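Local coordinates for protein quercetin 2,3-dioxygenase (Escherichia coli, PDB 1TQ5) that cleaves the flavonoid quercetin with dioxygen in vitro, as a metal-dependent 2,3-dioxygenase of the pirin family built from two similar cupin domains, at residues 75-78 with 79-83. Numbering follows the deposited sequence.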
loop_
_atom_site.group_PDB
_atom_site.type_symbol
_atom_site.label_atom_id
_atom_site.label_comp_id
_atom_site.label_asym_id
_atom_site.label_seq_id
_atom_site.Cartn_x
_atom_site.Cartn_y
_atom_site.Cartn_z
ATOM N N HIS A 75 -0.775 -15.972 -6.273
ATOM C CA HIS A 75 -0.796 -15.153 -7.474
ATOM C C HIS A 75 -0.591 -15.967 -8.752
ATOM O O HIS A 75 0.196 -16.914 -8.781
ATOM C CB HIS A 75 0.278 -14.065 -7.370
ATOM C CG HIS A 75 0.559 -13.358 -8.658
ATOM N ND1 HIS A 75 1.366 -13.892 -9.640
ATOM C CD2 HIS A 75 0.144 -12.155 -9.124
ATOM C CE1 HIS A 75 1.439 -13.048 -10.654
ATOM N NE2 HIS A 75 0.706 -11.988 -10.367
ATOM N N GLN A 76 -1.314 -15.581 -9.802
ATOM C CA GLN A 76 -1.224 -16.218 -11.112
ATOM C C GLN A 76 -1.397 -15.119 -12.161
ATOM O O GLN A 76 -2.301 -14.288 -12.049
ATOM C CB GLN A 76 -2.321 -17.273 -11.269
ATOM C CG GLN A 76 -2.125 -18.500 -10.387
ATOM C CD GLN A 76 -3.330 -19.421 -10.382
ATOM O OE1 GLN A 76 -3.759 -19.913 -11.426
ATOM N NE2 GLN A 76 -3.880 -19.662 -9.200
ATOM N N ASP A 77 -0.539 -15.099 -13.176
ATOM C CA ASP A 77 -0.654 -14.060 -14.191
ATOM C C ASP A 77 -0.507 -14.553 -15.622
ATOM O O ASP A 77 0.021 -15.639 -15.863
ATOM C CB ASP A 77 0.367 -12.950 -13.924
ATOM C CG ASP A 77 1.804 -13.422 -14.074
ATOM O OD1 ASP A 77 2.712 -12.717 -13.586
ATOM O OD2 ASP A 77 2.026 -14.489 -14.683
ATOM N N SER A 78 -0.993 -13.742 -16.561
ATOM C CA SER A 78 -0.920 -14.040 -17.985
ATOM C C SER A 78 0.557 -14.150 -18.330
ATOM O O SER A 78 1.131 -13.285 -18.989
ATOM C CB SER A 78 -1.573 -12.913 -18.790
ATOM O OG SER A 78 -1.522 -13.179 -20.180
HETATM N N MSE A 79 1.157 -15.231 -17.855
HETATM C CA MSE A 79 2.568 -15.526 -18.039
HETATM C C MSE A 79 2.697 -16.896 -17.382
HETATM O O MSE A 79 1.777 -17.711 -17.451
HETATM C CB MSE A 79 3.423 -14.508 -17.280
HETATM C CG MSE A 79 4.521 -13.837 -18.084
HETATM SE SE MSE A 79 3.950 -12.463 -19.120
HETATM C CE MSE A 79 4.591 -12.971 -20.753
ATOM N N GLY A 80 3.820 -17.152 -16.732
ATOM C CA GLY A 80 3.983 -18.430 -16.072
ATOM C C GLY A 80 4.088 -18.202 -14.582
ATOM O O GLY A 80 4.201 -19.145 -13.796
ATOM N N ASN A 81 4.027 -16.933 -14.198
ATOM C CA ASN A 81 4.153 -16.535 -12.806
ATOM C C ASN A 81 3.108 -17.090 -11.847
ATOM O O ASN A 81 1.940 -16.703 -11.870
ATOM C CB ASN A 81 4.183 -15.007 -12.713
ATOM C CG ASN A 81 5.376 -14.401 -13.440
ATOM O OD1 ASN A 81 5.424 -13.194 -13.683
ATOM N ND2 ASN A 81 6.344 -15.238 -13.785
ATOM N N LYS A 82 3.561 -18.005 -11.000
ATOM C CA LYS A 82 2.747 -18.638 -9.970
ATOM C C LYS A 82 3.548 -18.381 -8.698
ATOM O O LYS A 82 4.757 -18.631 -8.677
ATOM C CB LYS A 82 2.649 -20.145 -10.214
ATOM C CG LYS A 82 1.962 -20.539 -11.513
ATOM C CD LYS A 82 0.450 -20.527 -11.371
ATOM C CE LYS A 82 -0.012 -21.566 -10.355
ATOM N NZ LYS A 82 -1.491 -21.585 -10.204
ATOM N N GLU A 83 2.893 -17.883 -7.652
ATOM C CA GLU A 83 3.591 -17.582 -6.401
ATOM C C GLU A 83 2.671 -17.482 -5.176
ATOM O O GLU A 83 1.537 -17.015 -5.275
ATOM C CB GLU A 83 4.358 -16.262 -6.560
ATOM C CG GLU A 83 5.073 -15.792 -5.303
ATOM C CD GLU A 83 6.483 -16.342 -5.193
ATOM O OE1 GLU A 83 6.927 -16.621 -4.060
ATOM O OE2 GLU A 83 7.148 -16.484 -6.241
#
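The carbonyl oxygen of Asn-81 is met by two groups of the facing strand: Asp-77 N donates a hydrogen bond to Asn-81 O (3.2 Å), and Gln-76 CA makes a C-H...O contact with the same oxygen at 3.3 Å. Towards the open end, His-75 and Glu-83 form an antiparallel hydrogen-bonded pair. Its shorter bond, His-75 N to Glu-83 O at 2.7 Å, is almost straight (175° at the hydrogen). Gln-76 and Lys-82 form the adjoining non-hydrogen-bonded pair; their side chains run alongside each other, with Lys-82 CD 3.4 Å and CE 3.7 Å from Gln-76 CG. Lys-82 bends at chi2 and chi3 (-82° and -64°), which brings these methylenes against the glutamine, though the position of its amine end is doubtful. With an alanine at position 76 they would probably lose their neighbour, and the lysine chain would be freer to turn. At the connection, Asp-77 OD2 accepts a weak bond from Asn-81 N. Strand 82-86 forms one edge of a four-stranded sheet of the cupin domain, and strand 72-77 lies between it and strand 99-104, where His-75 touches Glu-103, a probable metal ligand, while the His-75 ring stacks on Tyr-130 of strand 129-133.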